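Local coordinates for protein ribonuclease J (PDB 5HAB) that degrades RNA as an archaeal exoribonuclease of the metallo-beta-lactamase, beta-CASP family, probably trimming strands from the 5' end, at residues B[33-38]-B[459-464]; B[266-271]-B[341-346]; B[329-334]-B[361-366]. The protein carries 1 engineered substitution. One frame throughout, in Å; residues are numbered along the deposited sequence.

Contact 1 of 3, residues B[33-38]-B[459-464]. With nucleotides of chain D.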
loop_
_atom_site.group_PDB
_atom_site.type_symbol
_atom_site.label_atom_id
_atom_site.label_comp_id
_atom_site.label_asym_id
_atom_site.label_seq_id
_atom_site.Cartn_x
_atom_site.Cartn_y
_atom_site.Cartn_z
ATOM N N GLY B 33 8.111 4.439 -25.228
ATOM C CA GLY B 33 6.972 4.830 -24.419
ATOM C C GLY B 33 5.811 3.854 -24.413
ATOM O O GLY B 33 4.740 4.164 -23.898
ATOM N N TYR B 34 6.022 2.674 -24.985
ATOM C CA TYR B 34 5.012 1.622 -24.954
ATOM C C TYR B 34 5.335 0.587 -23.870
ATOM O O TYR B 34 4.469 -0.187 -23.474
ATOM C CB TYR B 34 4.889 0.960 -26.329
ATOM C CG TYR B 34 4.222 1.852 -27.353
ATOM C CD1 TYR B 34 4.894 2.936 -27.906
ATOM C CD2 TYR B 34 2.920 1.612 -27.763
ATOM C CE1 TYR B 34 4.287 3.753 -28.837
ATOM C CE2 TYR B 34 2.303 2.422 -28.695
ATOM C CZ TYR B 34 2.991 3.492 -29.226
ATOM O OH TYR B 34 2.374 4.299 -30.154
ATOM N N ASN B 35 6.582 0.573 -23.399
ATOM C CA ASN B 35 6.984 -0.317 -22.309
ATOM C C ASN B 35 7.239 0.427 -21.009
ATOM O O ASN B 35 7.515 -0.192 -19.981
ATOM C CB ASN B 35 8.245 -1.104 -22.670
ATOM C CG ASN B 35 8.070 -1.969 -23.897
ATOM O OD1 ASN B 35 7.137 -1.784 -24.681
ATOM N ND2 ASN B 35 8.981 -2.922 -24.077
ATOM N N GLU B 36 7.168 1.753 -21.063
ATOM C CA GLU B 36 7.537 2.574 -19.922
ATOM C C GLU B 36 6.990 3.988 -20.046
ATOM O O GLU B 36 6.313 4.321 -21.024
ATOM C CB GLU B 36 9.065 2.618 -19.777
ATOM C CG GLU B 36 9.789 3.302 -20.938
ATOM C CD GLU B 36 9.957 2.410 -22.167
ATOM O OE1 GLU B 36 10.544 1.311 -22.046
ATOM O OE2 GLU B 36 9.511 2.814 -23.260
ATOM N N MET B 37 7.319 4.825 -19.068
ATOM C CA MET B 37 6.942 6.236 -19.096
ATOM C C MET B 37 8.096 7.068 -19.627
ATOM O O MET B 37 9.252 6.684 -19.470
ATOM C CB MET B 37 6.563 6.732 -17.702
ATOM C CG MET B 37 5.462 5.948 -17.012
ATOM S SD MET B 37 3.833 6.214 -17.730
ATOM C CE MET B 37 3.840 7.978 -18.025
ATOM N N GLY B 38 7.787 8.198 -20.258
ATOM C CA GLY B 38 8.822 9.151 -20.624
ATOM C C GLY B 38 9.259 9.249 -22.081
ATOM O O GLY B 38 8.987 10.244 -22.746
ATOM N N LEU B 459 0.888 -3.383 -28.225
ATOM C CA LEU B 459 2.222 -3.284 -28.810
ATOM C C LEU B 459 3.328 -3.109 -27.765
ATOM O O LEU B 459 3.151 -2.413 -26.761
ATOM C CB LEU B 459 2.272 -2.117 -29.801
ATOM C CG LEU B 459 1.337 -2.174 -31.006
ATOM C CD1 LEU B 459 1.676 -1.064 -31.984
ATOM C CD2 LEU B 459 1.441 -3.537 -31.680
ATOM N N ARG B 460 4.478 -3.723 -28.033
ATOM C CA ARG B 460 5.702 -3.501 -27.267
ATOM C C ARG B 460 6.637 -2.606 -28.090
ATOM O O ARG B 460 6.493 -2.533 -29.309
ATOM C CB ARG B 460 6.382 -4.836 -26.937
ATOM C CG ARG B 460 5.468 -5.867 -26.277
ATOM C CD ARG B 460 5.118 -5.460 -24.859
ATOM N NE ARG B 460 6.176 -5.808 -23.915
ATOM C CZ ARG B 460 6.439 -5.128 -22.803
ATOM N NH1 ARG B 460 5.741 -4.035 -22.508
ATOM N NH2 ARG B 460 7.414 -5.527 -21.998
ATOM N N ASN B 461 7.590 -1.937 -27.439
ATOM C CA ASN B 461 8.584 -1.131 -28.160
ATOM C C ASN B 461 9.229 -1.944 -29.282
ATOM O O ASN B 461 9.665 -3.075 -29.067
ATOM C CB ASN B 461 9.690 -0.614 -27.222
ATOM C CG ASN B 461 9.205 0.442 -26.234
ATOM O OD1 ASN B 461 8.248 1.172 -26.488
ATOM N ND2 ASN B 461 9.893 0.540 -25.105
ATOM N N GLY B 462 9.268 -1.370 -30.478
ATOM C CA GLY B 462 9.947 -1.989 -31.600
ATOM C C GLY B 462 9.015 -2.785 -32.487
ATOM O O GLY B 462 9.430 -3.320 -33.521
ATOM N N GLU B 463 7.739 -2.813 -32.120
ATOM C CA GLU B 463 6.763 -3.627 -32.833
ATOM C C GLU B 463 5.948 -2.784 -33.810
ATOM O O GLU B 463 5.668 -1.611 -33.557
ATOM C CB GLU B 463 5.834 -4.333 -31.842
ATOM C CG GLU B 463 4.982 -5.428 -32.462
ATOM C CD GLU B 463 4.151 -6.185 -31.444
ATOM O OE1 GLU B 463 4.147 -5.796 -30.251
ATOM O OE2 GLU B 463 3.502 -7.176 -31.843
ATOM N N GLU B 464 5.613 -3.385 -34.948
ATOM C CA GLU B 464 4.782 -2.740 -35.960
ATOM C C GLU B 464 3.463 -3.477 -36.198
ATOM O O GLU B 464 3.443 -4.679 -36.459
ATOM C CB GLU B 464 5.552 -2.609 -37.279
ATOM C CG GLU B 464 4.701 -2.126 -38.459
ATOM C CD GLU B 464 5.542 -1.612 -39.624
ATOM O OE1 GLU B 464 6.761 -1.898 -39.662
ATOM O OE2 GLU B 464 4.981 -0.930 -40.509
ATOM O OP3 A D 1 -0.066 14.511 -12.049
ATOM P P A D 1 -0.116 14.080 -13.467
ATOM O OP1 A D 1 -0.160 15.289 -14.330
ATOM O OP2 A D 1 -1.183 13.057 -13.603
ATOM O "O5'" A D 1 1.234 13.302 -13.761
ATOM C "C5'" A D 1 2.503 13.852 -13.421
ATOM C "C4'" A D 1 3.606 13.160 -14.181
ATOM O "O4'" A D 1 3.792 11.831 -13.619
ATOM C "C3'" A D 1 3.321 12.963 -15.668
ATOM O "O3'" A D 1 4.513 13.111 -16.436
ATOM C "C2'" A D 1 2.818 11.524 -15.743
ATOM O "O2'" A D 1 3.035 10.893 -16.987
ATOM C "C1'" A D 1 3.601 10.846 -14.619
ATOM N N9 A D 1 2.860 9.733 -14.014
ATOM C C8 A D 1 1.513 9.720 -13.728
ATOM N N7 A D 1 1.084 8.600 -13.200
ATOM C C5 A D 1 2.226 7.812 -13.135
ATOM C C6 A D 1 2.435 6.501 -12.669
ATOM N N6 A D 1 1.465 5.731 -12.161
ATOM N N1 A D 1 3.692 6.006 -12.743
ATOM C C2 A D 1 4.662 6.780 -13.254
ATOM N N3 A D 1 4.589 8.026 -13.723
ATOM C C4 A D 1 3.328 8.493 -13.637
HETATM O O HOH W 1 3.647 -2.775 -23.939
HETATM O O HOH W 2 6.315 -2.705 -19.666
HETATM O O HOH W 3 10.111 -4.994 -26.211
#
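N461 reaches across to the 33-38 loop, and its side chain can be followed outward atom by atom. CB starts beside the amide of N35, 3.8 Å from N35 OD1. From CG on, the carboxamide lies flat over that amide, the planes only 7° apart, and the side chains run past each other in opposite directions. At the tip the branches part. OD1 accepts from Y34 N at 3.1 Å, while ND2 turns to the carboxylate of E36 and gives a nearly straight bond, 3.0 Å, to E36 OE2, which receives it on its syn lone pair. E36 OE2 also accepts from G33 N, so two donors grip it, and R39 forms a salt bridge with E36 OE1. The backbone N of N461 donates to N35 OD1 at 2.8 Å from above the carbonyl plane. These loops belong to the metallo-beta-lactamase part of the chain, where 33-38 leaves strand 24-32 and the type II turn R460-E463 leads into the neighbouring edge strand 464-469. The guanidinium of R460, its chain bent at chi2 (-70°) and chi3 (-81°), stacks on N35, with NH1 3.4 Å from N35 CG. One water joins R460 NH1 to the carbonyl oxygens of Y34 and L459; R460 NH2 makes a salt bridge to E446 of the second subunit.

Contact 2 of 3, residues B[266-271]-B[341-346]. With nucleotides of chain D.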
loop_
_atom_site.group_PDB
_atom_site.type_symbol
_atom_site.label_atom_id
_atom_site.label_comp_id
_atom_site.label_asym_id
_atom_site.label_seq_id
_atom_site.Cartn_x
_atom_site.Cartn_y
_atom_site.Cartn_z
ATOM N N THR B 266 6.099 24.705 -8.627
ATOM C CA THR B 266 5.296 23.950 -9.582
ATOM C C THR B 266 6.061 23.708 -10.884
ATOM O O THR B 266 7.215 24.123 -11.027
ATOM C CB THR B 266 3.974 24.682 -9.901
ATOM O OG1 THR B 266 3.174 23.882 -10.781
ATOM C CG2 THR B 266 4.253 26.022 -10.561
ATOM N N PHE B 267 5.415 23.018 -11.821
ATOM C CA PHE B 267 5.997 22.763 -13.134
ATOM C C PHE B 267 6.171 24.075 -13.885
ATOM O O PHE B 267 5.201 24.802 -14.090
ATOM C CB PHE B 267 5.110 21.822 -13.955
ATOM C CG PHE B 267 4.727 20.556 -13.241
ATOM C CD1 PHE B 267 5.618 19.503 -13.149
ATOM C CD2 PHE B 267 3.475 20.419 -12.666
ATOM C CE1 PHE B 267 5.269 18.332 -12.501
ATOM C CE2 PHE B 267 3.119 19.252 -12.012
ATOM C CZ PHE B 267 4.020 18.207 -11.929
ATOM N N ALA B 268 7.391 24.369 -14.316
ATOM C CA ALA B 268 7.634 25.578 -15.096
ATOM C C ALA B 268 6.806 25.562 -16.380
ATOM O O ALA B 268 6.405 26.610 -16.883
ATOM C CB ALA B 268 9.110 25.722 -15.412
ATOM N N SER B 269 6.526 24.366 -16.887
ATOM C CA SER B 269 5.758 24.211 -18.120
ATOM C C SER B 269 4.246 24.275 -17.908
ATOM O O SER B 269 3.492 24.327 -18.879
ATOM C CB SER B 269 6.115 22.886 -18.804
ATOM O OG SER B 269 5.907 21.788 -17.932
ATOM N N HIS B 270 3.792 24.249 -16.657
ATOM C CA HIS B 270 2.353 24.315 -16.402
ATOM C C HIS B 270 1.898 25.771 -16.348
ATOM O O HIS B 270 1.707 26.342 -15.272
ATOM C CB HIS B 270 1.972 23.587 -15.112
ATOM C CG HIS B 270 0.547 23.133 -15.084
ATOM N ND1 HIS B 270 -0.455 23.789 -15.772
ATOM C CD2 HIS B 270 -0.048 22.082 -14.471
ATOM C CE1 HIS B 270 -1.602 23.164 -15.577
ATOM N NE2 HIS B 270 -1.383 22.124 -14.790
ATOM N N ILE B 271 1.723 26.355 -17.527
ATOM C CA ILE B 271 1.488 27.783 -17.678
ATOM C C ILE B 271 0.160 28.238 -17.056
ATOM O O ILE B 271 0.085 29.323 -16.480
ATOM C CB ILE B 271 1.571 28.168 -19.173
ATOM C CG1 ILE B 271 2.937 27.773 -19.746
ATOM C CG2 ILE B 271 1.355 29.646 -19.366
ATOM C CD1 ILE B 271 4.122 28.372 -18.997
ATOM N N VAL B 341 7.655 32.359 -6.825
ATOM C CA VAL B 341 7.183 31.225 -7.605
ATOM C C VAL B 341 8.391 30.576 -8.263
ATOM O O VAL B 341 8.931 31.103 -9.233
ATOM C CB VAL B 341 6.156 31.656 -8.658
ATOM C CG1 VAL B 341 5.546 30.441 -9.340
ATOM C CG2 VAL B 341 5.091 32.531 -8.035
ATOM N N MET B 342 8.808 29.427 -7.745
ATOM C CA MET B 342 10.119 28.900 -8.089
ATOM C C MET B 342 10.072 27.429 -8.497
ATOM O O MET B 342 9.073 26.743 -8.287
ATOM C CB MET B 342 11.069 29.092 -6.909
ATOM C CG MET B 342 10.791 28.175 -5.737
ATOM S SD MET B 342 11.995 28.423 -4.425
ATOM C CE MET B 342 11.837 30.196 -4.197
ATOM N N THR B 343 11.152 26.962 -9.114
ATOM C CA THR B 343 11.248 25.578 -9.561
ATOM C C THR B 343 11.815 24.693 -8.459
ATOM O O THR B 343 12.405 25.190 -7.500
ATOM C CB THR B 343 12.107 25.454 -10.826
ATOM O OG1 THR B 343 13.432 25.926 -10.557
ATOM C CG2 THR B 343 11.500 26.285 -11.942
ATOM N N GLY B 344 11.631 23.382 -8.598
ATOM C CA GLY B 344 12.222 22.433 -7.670
ATOM C C GLY B 344 11.262 21.564 -6.877
ATOM O O GLY B 344 11.620 21.038 -5.822
ATOM N N HIS B 345 10.055 21.380 -7.401
ATOM C CA HIS B 345 9.015 20.624 -6.707
ATOM C C HIS B 345 9.346 19.138 -6.558
ATOM O O HIS B 345 8.766 18.459 -5.717
ATOM C CB HIS B 345 7.683 20.772 -7.438
ATOM C CG HIS B 345 7.763 20.455 -8.897
ATOM N ND1 HIS B 345 7.658 19.170 -9.383
ATOM C CD2 HIS B 345 7.951 21.251 -9.974
ATOM C CE1 HIS B 345 7.776 19.190 -10.699
ATOM N NE2 HIS B 345 7.950 20.441 -11.083
ATOM N N GLN B 346 10.267 18.631 -7.370
ATOM C CA GLN B 346 10.677 17.233 -7.247
ATOM C C GLN B 346 12.000 17.117 -6.503
ATOM O O GLN B 346 12.624 16.053 -6.481
ATOM C CB GLN B 346 10.779 16.572 -8.623
ATOM C CG GLN B 346 9.456 16.505 -9.352
ATOM C CD GLN B 346 8.387 15.811 -8.529
ATOM O OE1 GLN B 346 8.636 14.771 -7.918
ATOM N NE2 GLN B 346 7.187 16.385 -8.506
ATOM P P A D 2 4.522 14.135 -17.674
ATOM O OP1 A D 2 3.203 14.023 -18.349
ATOM O OP2 A D 2 5.772 13.910 -18.444
ATOM O "O5'" A D 2 4.586 15.578 -16.997
ATOM C "C5'" A D 2 5.684 16.448 -17.238
ATOM C "C4'" A D 2 6.364 16.869 -15.959
ATOM O "O4'" A D 2 6.344 15.776 -15.005
ATOM C "C3'" A D 2 7.837 17.234 -16.089
ATOM O "O3'" A D 2 8.033 18.569 -16.526
ATOM C "C2'" A D 2 8.387 16.959 -14.694
ATOM O "O2'" A D 2 8.128 18.049 -13.823
ATOM C "C1'" A D 2 7.537 15.766 -14.253
ATOM N N9 A D 2 8.211 14.469 -14.460
ATOM C C8 A D 2 7.791 13.435 -15.262
ATOM N N7 A D 2 8.574 12.386 -15.235
ATOM C C5 A D 2 9.574 12.744 -14.343
ATOM C C6 A D 2 10.712 12.059 -13.881
ATOM N N6 A D 2 11.041 10.823 -14.273
ATOM N N1 A D 2 11.507 12.698 -12.994
ATOM C C2 A D 2 11.173 13.938 -12.605
ATOM N N3 A D 2 10.131 14.684 -12.967
ATOM C C4 A D 2 9.358 14.019 -13.845
ATOM P P A D 4 11.816 22.279 -14.596
ATOM O OP1 A D 4 11.025 23.071 -13.616
ATOM O OP2 A D 4 11.854 22.702 -16.019
ATOM O "O5'" A D 4 13.317 22.168 -14.072
ATOM C "C5'" A D 4 13.723 22.827 -12.883
ATOM C "C4'" A D 4 15.077 22.358 -12.412
ATOM O "O4'" A D 4 15.386 21.056 -12.971
ATOM C "C3'" A D 4 16.262 23.221 -12.816
ATOM O "O3'" A D 4 16.388 24.376 -11.999
ATOM C "C2'" A D 4 17.433 22.248 -12.701
ATOM O "O2'" A D 4 17.855 22.116 -11.351
ATOM C "C1'" A D 4 16.784 20.929 -13.140
ATOM N N9 A D 4 17.072 20.582 -14.548
ATOM C C8 A D 4 16.292 20.801 -15.658
ATOM N N7 A D 4 16.825 20.365 -16.776
ATOM C C5 A D 4 18.038 19.819 -16.379
ATOM C C6 A D 4 19.078 19.190 -17.092
ATOM N N6 A D 4 19.063 18.999 -18.413
ATOM N N1 A D 4 20.152 18.759 -16.392
ATOM C C2 A D 4 20.171 18.949 -15.066
ATOM N N3 A D 4 19.258 19.523 -14.286
ATOM C C4 A D 4 18.203 19.944 -15.010
ATOM P P A D 3 8.582 18.871 -18.006
ATOM O OP1 A D 3 8.558 20.341 -18.219
ATOM O OP2 A D 3 7.867 17.985 -18.957
ATOM O "O5'" A D 3 10.102 18.389 -17.954
ATOM C "C5'" A D 3 11.098 19.168 -17.303
ATOM C "C4'" A D 3 11.296 18.740 -15.870
ATOM O "O4'" A D 3 12.064 17.511 -15.804
ATOM C "C3'" A D 3 12.068 19.703 -14.984
ATOM O "O3'" A D 3 11.266 20.773 -14.520
ATOM C "C2'" A D 3 12.576 18.799 -13.867
ATOM O "O2'" A D 3 11.556 18.568 -12.905
ATOM C "C1'" A D 3 12.835 17.490 -14.620
ATOM N N9 A D 3 14.260 17.291 -14.953
ATOM C C8 A D 3 14.938 17.587 -16.112
ATOM N N7 A D 3 16.213 17.270 -16.072
ATOM C C5 A D 3 16.386 16.728 -14.804
ATOM C C6 A D 3 17.507 16.197 -14.133
ATOM N N6 A D 3 18.728 16.118 -14.668
ATOM N N1 A D 3 17.328 15.740 -12.872
ATOM C C2 A D 3 16.108 15.814 -12.327
ATOM N N3 A D 3 14.983 16.288 -12.854
ATOM C C4 A D 3 15.191 16.735 -14.107
#
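The tight side of this contact is where the H345 imidazole drives into the 266-271 loop. Its CD2 comes to 3.1 Å from T266 O, which sits at the ring edge near the plane, and its CE1 meets F267 CE1 at 3.2 Å. The two rings are inclined at 68° with centroids 4.4 Å apart, an oblique aromatic pair. CG of H345 sits between its backbone N and carbonyl carbon (chi1 52°), which carries the ring across toward T266 and F267. Q346 NE2 donates to H345 ND1 at 3.0 Å, almost exactly in the imidazole plane, and so helps to fix the ring's rotation; the same NE2 also bonds to N376 O. Both segments leave the C-terminal ends of adjacent parallel strands, 262-266 and 338-342, in the beta-CASP sheet, the usual place for a binding site in a parallel alpha/beta fold, and here the bound RNA runs past them. The 2'-hydroxyl of A2 of chain D lies at the edges of both rings, its O2' 3.0 Å from F267 CD1. Protein-to-protein packing is looser toward A268 and T343, where A268 CB and T343 CG2 are 4.3 Å apart. There the RNA backbone draws alongside both residues, with OP1 of A4 of chain D 3.7 Å from A268 CB. Farther round the turn, S269 OG lies 3.0 Å from OP1 of A3 of chain D. Helix 293-304 also borders this part, S294 touching both A268 and T343.

Contact 3 of 3, residues B[329-334]-B[361-366]; sequences KIMEAG and TPFKVE
At the outer end of the beta-CASP domain, the last turn of helix 320-331 meets the loop that runs from helix 352-357 to strand 370-374, and a Met-aromatic contact joins them. M331 and F363 carry it; their CA atoms, 5.8 Å apart, are the nearest pair between the two segments. The M331 side chain leaves the helix with CG anti to the backbone N (chi1 -173°), then bends at chi2 and chi3, and these bends bring its methyl group down onto the phenyl ring. CE stands 3.7 Å from the centroid of the F363 ring and 18° off the ring normal, a CH-pi contact over one face, displaced toward the rim on the side of CD2 and CG. The sulfur lies higher above the same face, SD being 5.4 Å from the centroid. I330, one residue earlier on the helix, comes to the ring from another direction: its CG2 lies at the edge, close to the ring plane, 4.3 Å from F363 CE2. V365 CG1, from the ring's own segment, lies in the ring plane at the opposite edge, by CE1. L327 of helix 320-331 and I356 of helix 352-357 also pack against F363. No hydrogen bond crosses between the segments. Beyond them, K335 donates through NZ to the carbonyl oxygen of K364. The M331 side chain also covers the loop backbone beside the ring: CG is 3.6 Å from P362 O, and the CE methyl reaches to 3.2 Å from K364 N.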
loop_
_atom_site.group_PDB
_atom_site.type_symbol
_atom_site.label_atom_id
_atom_site.label_comp_id
_atom_site.label_asym_id
_atom_site.label_seq_id
_atom_site.Cartn_x
_atom_site.Cartn_y
_atom_site.Cartn_z
ATOM N N LYS B 329 16.945 40.523 -1.374
ATOM C CA LYS B 329 16.052 41.676 -1.347
ATOM C C LYS B 329 14.775 41.327 -0.587
ATOM O O LYS B 329 14.320 42.093 0.264
ATOM C CB LYS B 329 15.721 42.139 -2.768
ATOM C CG LYS B 329 14.427 42.927 -2.894
ATOM C CD LYS B 329 14.049 43.147 -4.355
ATOM C CE LYS B 329 12.755 43.940 -4.471
ATOM N NZ LYS B 329 11.886 43.486 -5.593
ATOM N N ILE B 330 14.210 40.164 -0.897
ATOM C CA ILE B 330 12.974 39.711 -0.271
ATOM C C ILE B 330 13.181 39.520 1.225
ATOM O O ILE B 330 12.376 39.975 2.043
ATOM C CB ILE B 330 12.473 38.413 -0.927
ATOM C CG1 ILE B 330 12.029 38.681 -2.366
ATOM C CG2 ILE B 330 11.347 37.789 -0.106
ATOM C CD1 ILE B 330 11.706 37.433 -3.146
ATOM N N MET B 331 14.273 38.848 1.570
ATOM C CA MET B 331 14.600 38.536 2.954
ATOM C C MET B 331 14.729 39.800 3.797
ATOM O O MET B 331 14.349 39.816 4.967
ATOM C CB MET B 331 15.895 37.721 3.014
ATOM C CG MET B 331 16.258 37.199 4.390
ATOM S SD MET B 331 14.898 36.316 5.171
ATOM C CE MET B 331 14.525 35.090 3.935
ATOM N N GLU B 332 15.260 40.858 3.194
ATOM C CA GLU B 332 15.508 42.104 3.911
ATOM C C GLU B 332 14.431 43.154 3.642
ATOM O O GLU B 332 14.659 44.345 3.839
ATOM C CB GLU B 332 16.881 42.667 3.527
ATOM C CG GLU B 332 18.043 41.727 3.808
ATOM C CD GLU B 332 19.359 42.251 3.262
ATOM O OE1 GLU B 332 19.332 43.215 2.468
ATOM O OE2 GLU B 332 20.419 41.695 3.625
ATOM N N ALA B 333 13.258 42.714 3.202
ATOM C CA ALA B 333 12.141 43.629 2.994
ATOM C C ALA B 333 10.865 43.074 3.608
ATOM O O ALA B 333 9.874 43.790 3.767
ATOM C CB ALA B 333 11.942 43.896 1.512
ATOM N N GLY B 334 10.894 41.791 3.950
ATOM C CA GLY B 334 9.734 41.128 4.509
ATOM C C GLY B 334 9.190 40.066 3.574
ATOM O O GLY B 334 8.634 40.380 2.519
ATOM N N THR B 361 21.724 30.108 0.254
ATOM C CA THR B 361 20.888 31.185 -0.241
ATOM C C THR B 361 20.628 32.202 0.871
ATOM O O THR B 361 20.481 31.820 2.034
ATOM C CB THR B 361 19.559 30.606 -0.786
ATOM O OG1 THR B 361 19.804 29.942 -2.032
ATOM C CG2 THR B 361 18.522 31.674 -1.002
ATOM N N PRO B 362 20.598 33.502 0.525
ATOM C CA PRO B 362 20.231 34.569 1.469
ATOM C C PRO B 362 18.882 34.327 2.145
ATOM O O PRO B 362 18.637 34.801 3.256
ATOM C CB PRO B 362 20.170 35.811 0.580
ATOM C CG PRO B 362 21.131 35.523 -0.514
ATOM C CD PRO B 362 21.029 34.048 -0.775
ATOM N N PHE B 363 18.019 33.582 1.464
ATOM C CA PHE B 363 16.713 33.230 1.997
ATOM C C PHE B 363 16.840 32.137 3.049
ATOM O O PHE B 363 17.362 31.054 2.783
ATOM C CB PHE B 363 15.778 32.781 0.869
ATOM C CG PHE B 363 14.323 32.762 1.250
ATOM C CD1 PHE B 363 13.803 31.734 2.022
ATOM C CD2 PHE B 363 13.470 33.765 0.821
ATOM C CE1 PHE B 363 12.469 31.716 2.370
ATOM C CE2 PHE B 363 12.134 33.749 1.165
ATOM C CZ PHE B 363 11.633 32.721 1.939
ATOM N N LYS B 364 16.372 32.438 4.253
ATOM C CA LYS B 364 16.340 31.456 5.324
ATOM C C LYS B 364 14.894 31.153 5.706
ATOM O O LYS B 364 14.132 32.054 6.068
ATOM C CB LYS B 364 17.124 31.957 6.540
ATOM C CG LYS B 364 18.636 31.889 6.383
ATOM C CD LYS B 364 19.123 30.447 6.350
ATOM C CE LYS B 364 20.641 30.368 6.389
ATOM N NZ LYS B 364 21.119 28.968 6.564
ATOM N N VAL B 365 14.511 29.887 5.599
ATOM C CA VAL B 365 13.179 29.477 6.010
ATOM C C VAL B 365 13.141 29.360 7.534
ATOM O O VAL B 365 14.019 28.763 8.155
ATOM C CB VAL B 365 12.744 28.169 5.315
ATOM C CG1 VAL B 365 12.588 28.398 3.820
ATOM C CG2 VAL B 365 13.744 27.075 5.558
ATOM N N GLU B 366 12.122 29.958 8.132
ATOM C CA GLU B 366 11.969 29.957 9.580
ATOM C C GLU B 366 10.590 29.415 9.962
ATOM O O GLU B 366 9.680 29.395 9.133
ATOM C CB GLU B 366 12.211 31.367 10.129
ATOM C CG GLU B 366 11.221 32.413 9.650
ATOM C CD GLU B 366 11.686 33.829 9.951
ATOM O OE1 GLU B 366 12.818 33.986 10.459
ATOM O OE2 GLU B 366 10.928 34.782 9.667
#

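Overall arrangement
From the N terminus, the chain soon passes 33-38, whose partner 459-464 comes only near the C terminus. Contact 1 therefore closes a loop of some 420 residues, enclosing both other contacts, and ties two loops of the metallo-beta-lactamase part together. Within that span, 266-271 opens contact 2, which waits for 341-346; before it closes, 329-334 has opened contact 3, completed by 361-366. Contacts 2 and 3 thus cross, linked by the run from helix 320-331 into strand 338-342. Both lie in the beta-CASP domain, centres 20 Å apart, one beside the RNA and the other at the far end. Contact 1 lies across the chain's centre from both.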